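Local atomic coordinates of CG4930 (Drosophila melanogaster, PDB entry 3ISM), a protein that inhibits the nuclease EndoG by forming a complex with it, and probably has ribonuclease inhibitor activity. Residues E268-Y280 / D310-G322. The protein carries 1 engineered substitution. Sequence-based numbering, arbitrary orientation. Where two conformers were deposited one is given.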
ATOM      1  N   GLU C 268     -12.470 -42.076  34.072  1.00 36.03           N
ATOM      2  CA  GLU C 268     -11.405 -41.088  34.144  1.00 36.25           C
ATOM      3  C   GLU C 268     -10.525 -41.112  32.893  1.00 36.31           C
ATOM      4  O   GLU C 268     -10.214 -40.061  32.329  1.00 36.36           O
ATOM      5  CB  GLU C 268     -10.555 -41.336  35.392  1.00 36.31           C
ATOM      6  CG  GLU C 268      -9.467 -40.306  35.622  1.00 36.64           C
ATOM      7  CD  GLU C 268      -8.359 -40.816  36.519  1.00 37.00           C
ATOM      8  OE1 GLU C 268      -7.554 -39.989  36.991  1.00 37.36           O
ATOM      9  OE2 GLU C 268      -8.291 -42.043  36.751  1.00 37.06           O
ATOM     10  N   ASP C 269     -10.139 -42.310  32.459  1.00 36.39           N
ATOM     11  CA  ASP C 269      -9.245 -42.465  31.306  1.00 36.48           C
ATOM     12  C   ASP C 269      -9.943 -42.268  29.955  1.00 36.59           C
ATOM     13  O   ASP C 269      -9.291 -41.951  28.956  1.00 36.43           O
ATOM     14  CB  ASP C 269      -8.522 -43.814  31.357  1.00 36.41           C
ATOM     15  CG  ASP C 269      -7.435 -43.854  32.419  1.00 36.39           C
ATOM     16  OD1 ASP C 269      -7.686 -43.407  33.560  1.00 35.81           O
ATOM     17  OD2 ASP C 269      -6.325 -44.335  32.110  1.00 36.71           O
ATOM     18  N   GLN C 270     -11.263 -42.463  29.935  1.00 36.82           N
ATOM     19  CA  GLN C 270     -12.089 -42.135  28.767  1.00 36.83           C
ATOM     20  C   GLN C 270     -12.233 -40.617  28.620  1.00 36.99           C
ATOM     21  O   GLN C 270     -12.321 -40.102  27.501  1.00 37.06           O
ATOM     22  CB  GLN C 270     -13.469 -42.802  28.853  1.00 36.78           C
ATOM     23  CG  GLN C 270     -13.482 -44.292  28.485  1.00 36.56           C
ATOM     24  CD  GLN C 270     -14.898 -44.897  28.476  1.00 36.55           C
ATOM     25  OE1 GLN C 270     -15.895 -44.220  28.171  1.00 35.82           O
ATOM     26  NE2 GLN C 270     -14.981 -46.184  28.805  1.00 36.15           N
ATOM     27  N   ASN C 271     -12.263 -39.913  29.753  1.00 37.10           N
ATOM     28  CA  ASN C 271     -12.263 -38.449  29.775  1.00 37.24           C
ATOM     29  C   ASN C 271     -10.931 -37.852  29.325  1.00 37.31           C
ATOM     30  O   ASN C 271     -10.911 -36.859  28.601  1.00 37.29           O
ATOM     31  CB  ASN C 271     -12.624 -37.924  31.168  1.00 37.25           C
ATOM     32  CG  ASN C 271     -14.098 -38.072  31.484  1.00 37.59           C
ATOM     33  OD1 ASN C 271     -14.942 -38.056  30.587  1.00 37.99           O
ATOM     34  ND2 ASN C 271     -14.419 -38.210  32.768  1.00 37.52           N
ATOM     35  N   LYS C 272      -9.829 -38.473  29.752  1.00 37.37           N
ATOM     36  CA  LYS C 272      -8.473 -38.030  29.407  1.00 37.42           C
ATOM     37  C   LYS C 272      -8.122 -38.289  27.946  1.00 37.45           C
ATOM     38  O   LYS C 272      -7.306 -37.568  27.360  1.00 37.51           O
ATOM     39  CB  LYS C 272      -7.433 -38.705  30.308  1.00 37.43           C
ATOM     40  CG  LYS C 272      -7.414 -38.191  31.743  1.00 37.46           C
ATOM     41  CD  LYS C 272      -6.439 -38.980  32.603  1.00 37.53           C
ATOM     42  CE  LYS C 272      -6.520 -38.552  34.061  1.00 37.97           C
ATOM     43  NZ  LYS C 272      -5.749 -39.458  34.958  1.00 38.22           N
ATOM     44  N   ALA C 273      -8.728 -39.323  27.365  1.00 37.34           N
ATOM     45  CA  ALA C 273      -8.520 -39.646  25.956  1.00 37.27           C
ATOM     46  C   ALA C 273      -9.279 -38.660  25.075  1.00 37.15           C
ATOM     47  O   ALA C 273      -8.734 -38.145  24.095  1.00 37.22           O
ATOM     48  CB  ALA C 273      -8.952 -41.078  25.660  1.00 37.28           C
ATOM     49  N   ALA C 274     -10.531 -38.393  25.447  1.00 37.04           N
ATOM     50  CA  ALA C 274     -11.376 -37.418  24.758  1.00 36.93           C
ATOM     51  C   ALA C 274     -10.830 -35.989  24.879  1.00 36.89           C
ATOM     52  O   ALA C 274     -10.983 -35.177  23.960  1.00 36.79           O
ATOM     53  CB  ALA C 274     -12.787 -37.483  25.297  1.00 36.82           C
ATOM     54  N   GLU C 275     -10.204 -35.708  26.023  1.00 36.75           N
ATOM     55  CA  GLU C 275      -9.577 -34.424  26.325  1.00 36.71           C
ATOM     56  C   GLU C 275      -8.492 -34.128  25.293  1.00 36.51           C
ATOM     57  O   GLU C 275      -8.511 -33.079  24.640  1.00 36.58           O
ATOM     58  CB  GLU C 275      -8.943 -34.492  27.716  1.00 36.75           C
ATOM     59  CG  GLU C 275      -9.283 -33.353  28.656  1.00 37.03           C
ATOM     60  CD  GLU C 275      -8.911 -33.670  30.095  1.00 37.05           C
ATOM     61  OE1 GLU C 275      -9.130 -34.823  30.526  1.00 37.48           O
ATOM     62  OE2 GLU C 275      -8.401 -32.771  30.798  1.00 37.61           O
ATOM     63  N   LEU C 276      -7.562 -35.074  25.146  1.00 36.23           N
ATOM     64  CA  LEU C 276      -6.433 -34.937  24.225  1.00 35.90           C
ATOM     65  C   LEU C 276      -6.861 -34.974  22.753  1.00 35.71           C
ATOM     66  O   LEU C 276      -6.376 -34.179  21.945  1.00 35.62           O
ATOM     67  CB  LEU C 276      -5.370 -36.009  24.509  1.00 35.86           C
ATOM     68  CG  LEU C 276      -4.153 -36.088  23.578  1.00 35.79           C
ATOM     69  CD1 LEU C 276      -3.437 -34.751  23.474  1.00 35.54           C
ATOM     70  CD2 LEU C 276      -3.190 -37.152  24.038  1.00 35.62           C
ATOM     71  N   LEU C 277      -7.775 -35.884  22.426  1.00 35.49           N
ATOM     72  CA  LEU C 277      -8.225 -36.089  21.051  1.00 35.42           C
ATOM     73  C   LEU C 277      -8.881 -34.853  20.449  1.00 35.44           C
ATOM     74  O   LEU C 277      -8.780 -34.626  19.242  1.00 35.30           O
ATOM     75  CB  LEU C 277      -9.182 -37.283  20.974  1.00 35.47           C
ATOM     76  CG  LEU C 277      -9.587 -37.849  19.604  1.00 35.71           C
ATOM     77  CD1 LEU C 277      -8.379 -38.178  18.721  1.00 34.74           C
ATOM     78  CD2 LEU C 277     -10.481 -39.078  19.783  1.00 35.21           C
ATOM     79  N   GLN C 278      -9.543 -34.058  21.287  1.00 35.63           N
ATOM     80  CA  GLN C 278     -10.167 -32.817  20.833  1.00 35.78           C
ATOM     81  C   GLN C 278      -9.120 -31.746  20.505  1.00 35.63           C
ATOM     82  O   GLN C 278      -9.249 -31.031  19.504  1.00 35.63           O
ATOM     83  CB  GLN C 278     -11.182 -32.298  21.856  1.00 35.71           C
ATOM     84  CG  GLN C 278     -12.105 -31.206  21.304  1.00 36.23           C
ATOM     85  CD  GLN C 278     -13.183 -30.774  22.280  1.00 36.33           C
ATOM     86  OE1 GLN C 278     -13.017 -30.868  23.498  1.00 37.07           O
ATOM     87  NE2 GLN C 278     -14.299 -30.283  21.745  1.00 37.66           N
ATOM     88  N   GLU C 279      -8.084 -31.654  21.338  1.00 35.51           N
ATOM     89  CA  GLU C 279      -7.039 -30.675  21.087  0.50 35.62           C
ATOM     90  C   GLU C 279      -6.055 -31.111  20.001  1.00 35.63           C
ATOM     91  O   GLU C 279      -5.613 -30.282  19.196  1.00 35.33           O
ATOM     92  CB  GLU C 279      -6.343 -30.240  22.380  0.50 35.65           C
ATOM     93  CG  GLU C 279      -7.252 -29.440  23.333  0.50 35.68           C
ATOM     94  CD  GLU C 279      -8.302 -28.591  22.618  0.50 35.47           C
ATOM     95  OE1 GLU C 279      -7.937 -27.785  21.728  0.50 35.44           O
ATOM     96  OE2 GLU C 279      -9.497 -28.727  22.959  0.50 34.75           O
ATOM     97  N   TYR C 280      -5.744 -32.404  19.944  1.00 35.83           N
ATOM     98  CA  TYR C 280      -4.934 -32.923  18.852  1.00 35.82           C
ATOM     99  C   TYR C 280      -5.656 -32.716  17.512  1.00 36.00           C
ATOM    100  O   TYR C 280      -5.030 -32.295  16.538  1.00 36.37           O
ATOM    101  CB  TYR C 280      -4.541 -34.384  19.081  1.00 35.77           C
ATOM    102  CG  TYR C 280      -4.025 -35.081  17.845  1.00 35.63           C
ATOM    103  CD1 TYR C 280      -2.960 -34.558  17.106  1.00 35.44           C
ATOM    104  CD2 TYR C 280      -4.597 -36.268  17.415  1.00 35.49           C
ATOM    105  CE1 TYR C 280      -2.507 -35.194  15.961  1.00 35.47           C
ATOM    106  CE2 TYR C 280      -4.138 -36.916  16.283  1.00 35.38           C
ATOM    107  CZ  TYR C 280      -3.098 -36.377  15.561  1.00 35.55           C
ATOM    108  OH  TYR C 280      -2.659 -37.032  14.437  1.00 35.94           O
ATOM    109  N   ASP C 310     -19.819 -46.095  25.177  1.00 31.42           N
ATOM    110  CA  ASP C 310     -19.865 -44.835  25.916  1.00 31.19           C
ATOM    111  C   ASP C 310     -18.898 -43.833  25.309  1.00 30.92           C
ATOM    112  O   ASP C 310     -19.232 -42.651  25.160  1.00 30.78           O
ATOM    113  CB  ASP C 310     -19.509 -45.052  27.391  1.00 31.26           C
ATOM    114  CG  ASP C 310     -20.545 -45.866  28.130  1.00 31.76           C
ATOM    115  OD1 ASP C 310     -20.142 -46.767  28.899  1.00 32.54           O
ATOM    116  OD2 ASP C 310     -21.755 -45.607  27.945  1.00 31.69           O
ATOM    117  N   PHE C 311     -17.705 -44.312  24.957  1.00 30.49           N
ATOM    118  CA  PHE C 311     -16.703 -43.460  24.340  1.00 30.29           C
ATOM    119  C   PHE C 311     -17.175 -43.030  22.955  1.00 29.95           C
ATOM    120  O   PHE C 311     -17.104 -41.850  22.625  1.00 29.69           O
ATOM    121  CB  PHE C 311     -15.332 -44.146  24.267  1.00 30.35           C
ATOM    122  CG  PHE C 311     -14.204 -43.209  23.882  1.00 30.76           C
ATOM    123  CD1 PHE C 311     -13.664 -42.326  24.813  1.00 30.16           C
ATOM    124  CD2 PHE C 311     -13.684 -43.215  22.592  1.00 31.14           C
ATOM    125  CE1 PHE C 311     -12.626 -41.464  24.463  1.00 30.21           C
ATOM    126  CE2 PHE C 311     -12.642 -42.357  22.236  1.00 31.33           C
ATOM    127  CZ  PHE C 311     -12.113 -41.481  23.173  1.00 30.34           C
ATOM    128  N   TRP C 312     -17.690 -43.978  22.170  1.00 29.51           N
ATOM    129  CA  TRP C 312     -18.148 -43.675  20.814  1.00 28.97           C
ATOM    130  C   TRP C 312     -19.223 -42.582  20.800  1.00 28.83           C
ATOM    131  O   TRP C 312     -19.048 -41.545  20.154  1.00 28.26           O
ATOM    132  CB  TRP C 312     -18.630 -44.945  20.090  1.00 28.67           C
ATOM    133  CG  TRP C 312     -19.250 -44.708  18.719  1.00 28.40           C
ATOM    134  CD1 TRP C 312     -20.512 -45.069  18.314  1.00 28.15           C
ATOM    135  CD2 TRP C 312     -18.642 -44.058  17.587  1.00 28.39           C
ATOM    136  NE1 TRP C 312     -20.718 -44.693  17.004  1.00 28.06           N
ATOM    137  CE2 TRP C 312     -19.587 -44.072  16.536  1.00 28.27           C
ATOM    138  CE3 TRP C 312     -17.388 -43.473  17.357  1.00 28.38           C
ATOM    139  CZ2 TRP C 312     -19.317 -43.515  15.278  1.00 27.99           C
ATOM    140  CZ3 TRP C 312     -17.129 -42.918  16.106  1.00 28.02           C
ATOM    141  CH2 TRP C 312     -18.090 -42.944  15.087  1.00 27.83           C
ATOM    142  N   ARG C 313     -20.306 -42.808  21.543  1.00 28.57           N
ATOM    143  CA  ARG C 313     -21.464 -41.912  21.527  1.00 28.62           C
ATOM    144  C   ARG C 313     -21.233 -40.537  22.166  1.00 28.50           C
ATOM    145  O   ARG C 313     -21.561 -39.524  21.560  1.00 28.20           O
ATOM    146  CB  ARG C 313     -22.674 -42.585  22.181  1.00 28.70           C
ATOM    147  CG  ARG C 313     -23.135 -43.860  21.492  1.00 28.70           C
ATOM    148  CD  ARG C 313     -24.514 -44.249  21.970  1.00 29.11           C
ATOM    149  NE  ARG C 313     -24.597 -44.297  23.428  1.00 29.34           N
ATOM    150  CZ  ARG C 313     -24.354 -45.376  24.169  1.00 29.72           C
ATOM    151  NH1 ARG C 313     -24.000 -46.526  23.603  1.00 29.14           N
ATOM    152  NH2 ARG C 313     -24.463 -45.304  25.488  1.00 29.77           N
ATOM    153  N   ASP C 314     -20.667 -40.513  23.373  1.00 28.72           N
ATOM    154  CA  ASP C 314     -20.546 -39.284  24.171  1.00 29.05           C
ATOM    155  C   ASP C 314     -19.290 -38.483  23.858  1.00 29.34           C
ATOM    156  O   ASP C 314     -19.208 -37.287  24.166  1.00 29.31           O
ATOM    157  CB  ASP C 314     -20.562 -39.596  25.671  1.00 29.22           C
ATOM    158  CG  ASP C 314     -21.748 -40.449  26.087  1.00 29.50           C
ATOM    159  OD1 ASP C 314     -22.760 -40.474  25.355  1.00 29.43           O
ATOM    160  OD2 ASP C 314     -21.659 -41.097  27.151  1.00 30.92           O
ATOM    161  N   LYS C 315     -18.306 -39.141  23.262  1.00 29.49           N
ATOM    162  CA  LYS C 315     -17.055 -38.466  22.936  1.00 29.96           C
ATOM    163  C   LYS C 315     -16.859 -38.299  21.430  1.00 29.85           C
ATOM    164  O   LYS C 315     -16.875 -37.177  20.932  1.00 29.93           O
ATOM    165  CB  LYS C 315     -15.851 -39.168  23.593  1.00 30.08           C
ATOM    166  CG  LYS C 315     -16.031 -39.462  25.094  1.00 30.93           C
ATOM    167  CD  LYS C 315     -16.279 -38.188  25.902  1.00 31.53           C
ATOM    168  CE  LYS C 315     -16.486 -38.495  27.375  1.00 32.47           C
ATOM    169  NZ  LYS C 315     -16.536 -37.239  28.186  1.00 33.29           N
ATOM    170  N   MET C 316     -16.696 -39.406  20.711  1.00 29.60           N
ATOM    171  CA  MET C 316     -16.379 -39.345  19.280  1.00 29.41           C
ATOM    172  C   MET C 316     -17.503 -38.776  18.400  1.00 29.45           C
ATOM    173  O   MET C 316     -17.236 -37.994  17.458  1.00 28.87           O
ATOM    174  CB  MET C 316     -15.952 -40.712  18.771  1.00 29.46           C
ATOM    175  CG  MET C 316     -14.718 -41.261  19.451  1.00 29.84           C
ATOM    176  SD  MET C 316     -13.936 -42.555  18.481  1.00 28.83           S
ATOM    177  CE  MET C 316     -13.187 -41.569  17.177  1.00 30.61           C
ATOM    178  N   VAL C 317     -18.745 -39.163  18.718  1.00 29.02           N
ATOM    179  CA  VAL C 317     -19.928 -38.638  18.034  1.00 29.12           C
ATOM    180  C   VAL C 317     -20.315 -37.253  18.571  1.00 29.39           C
ATOM    181  O   VAL C 317     -20.317 -36.275  17.819  1.00 29.29           O
ATOM    182  CB  VAL C 317     -21.143 -39.600  18.140  1.00 29.25           C
ATOM    183  CG1 VAL C 317     -22.417 -38.944  17.589  1.00 28.41           C
ATOM    184  CG2 VAL C 317     -20.858 -40.907  17.410  1.00 28.82           C
ATOM    185  N   LYS C 318     -20.617 -37.184  19.870  1.00 29.52           N
ATOM    186  CA  LYS C 318     -21.148 -35.975  20.506  1.00 30.00           C
ATOM    187  C   LYS C 318     -20.244 -34.755  20.343  1.00 30.07           C
ATOM    188  O   LYS C 318     -20.724 -33.664  20.028  1.00 29.96           O
ATOM    189  CB  LYS C 318     -21.438 -36.230  21.990  1.00 30.15           C
ATOM    190  CG  LYS C 318     -21.972 -35.017  22.757  1.00 30.74           C
ATOM    191  CD  LYS C 318     -22.670 -35.445  24.057  1.00 31.98           C
ATOM    192  CE  LYS C 318     -21.681 -35.780  25.175  1.00 31.52           C
ATOM    193  NZ  LYS C 318     -22.341 -36.488  26.313  1.00 31.34           N
ATOM    194  N   MET C 319     -18.940 -34.951  20.525  1.00 30.15           N
ATOM    195  CA  MET C 319     -17.981 -33.854  20.411  1.00 30.38           C
ATOM    196  C   MET C 319     -17.377 -33.698  19.018  1.00 30.49           C
ATOM    197  O   MET C 319     -16.404 -32.946  18.841  1.00 30.83           O
ATOM    198  CB  MET C 319     -16.887 -34.003  21.453  1.00 30.21           C
ATOM    199  CG  MET C 319     -17.422 -34.123  22.857  1.00 30.24           C
ATOM    200  SD  MET C 319     -16.107 -34.651  23.952  1.00 30.80           S
ATOM    201  CE  MET C 319     -16.729 -34.032  25.528  1.00 30.97           C
ATOM    202  N   GLU C 320     -17.952 -34.405  18.042  1.00 30.56           N
ATOM    203  CA  GLU C 320     -17.568 -34.290  16.630  1.00 30.90           C
ATOM    204  C   GLU C 320     -16.062 -34.528  16.421  1.00 30.71           C
ATOM    205  O   GLU C 320     -15.354 -33.682  15.879  1.00 30.73           O
ATOM    206  CB  GLU C 320     -17.997 -32.918  16.092  1.00 31.09           C
ATOM    207  CG  GLU C 320     -18.175 -32.821  14.577  1.00 31.96           C
ATOM    208  CD  GLU C 320     -18.475 -31.396  14.122  1.00 31.82           C
ATOM    209  OE1 GLU C 320     -19.410 -30.768  14.683  1.00 30.99           O
ATOM    210  OE2 GLU C 320     -17.773 -30.909  13.198  1.00 33.56           O
ATOM    211  N   LEU C 321     -15.576 -35.683  16.865  1.00 30.51           N
ATOM    212  CA  LEU C 321     -14.141 -35.969  16.810  1.00 30.25           C
ATOM    213  C   LEU C 321     -13.750 -36.808  15.600  1.00 30.24           C
ATOM    214  O   LEU C 321     -12.703 -37.462  15.579  1.00 30.03           O
ATOM    215  CB  LEU C 321     -13.650 -36.588  18.126  1.00 30.13           C
ATOM    216  CG  LEU C 321     -13.838 -35.654  19.335  1.00 30.30           C
ATOM    217  CD1 LEU C 321     -13.230 -36.253  20.599  1.00 29.03           C
ATOM    218  CD2 LEU C 321     -13.282 -34.233  19.059  1.00 28.81           C
ATOM    219  N   GLY C 322     -14.598 -36.756  14.580  1.00 30.34           N
ATOM    220  CA  GLY C 322     -14.348 -37.455  13.332  1.00 30.61           C
ATOM    221  C   GLY C 322     -13.365 -36.714  12.458  1.00 30.78           C
ATOM    222  O   GLY C 322     -12.652 -35.830  12.942  1.00 30.89           O
TER
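Phe311 and Leu321 pack against Ala273, Ala274 and Leu277 on the buried side of this contact. The Phe311 ring presents its rim to helix 267-287: CE1 lies 3.3 Å from Gln270 O, with that carbonyl oxygen and Ala274 N both near the ring plane, while Ala273 CB stands 3.9 Å from CE1. With CG anti to the backbone N (chi1 -169°), the ring reaches across between the helices, and Leu260 and Val303 of two further helices also touch it. Further along, Leu321 spreads its two methyls over helix 267-287, CD1 packing 4.0 Å from Leu277 CD2 and CD2 lying against CA and CG of Gln278.

The axes of segments 268-280 and 310-317 run in similar directions, 33° apart, and come within 10.2 Å in the all-helical second half of the chain, whose sequence resembles that of the first and which is probably a Ku C-terminal-like unit as well. A wider pi-type turn at 312-317 runs into a Schellman motif with Glu320, at positive phi, as C-prime residue: Leu321 N bonds to Met316 O (2.9 Å) and Glu320 N to Val317 O, and the chain then turns Leu321 back toward the partner helix.

The polar contact lies at the more exposed margin. Lys315, bent at chi2 (-59°), lays CD 3.6 Å from Ala274 CB and donates from NZ to Asn271 OD1 at 3.0 Å, almost in line with the carbonyl. Were Lys315 an alanine, Asn271 OD1 would probably lose this donor and the methyl of Ala274 much of its cover.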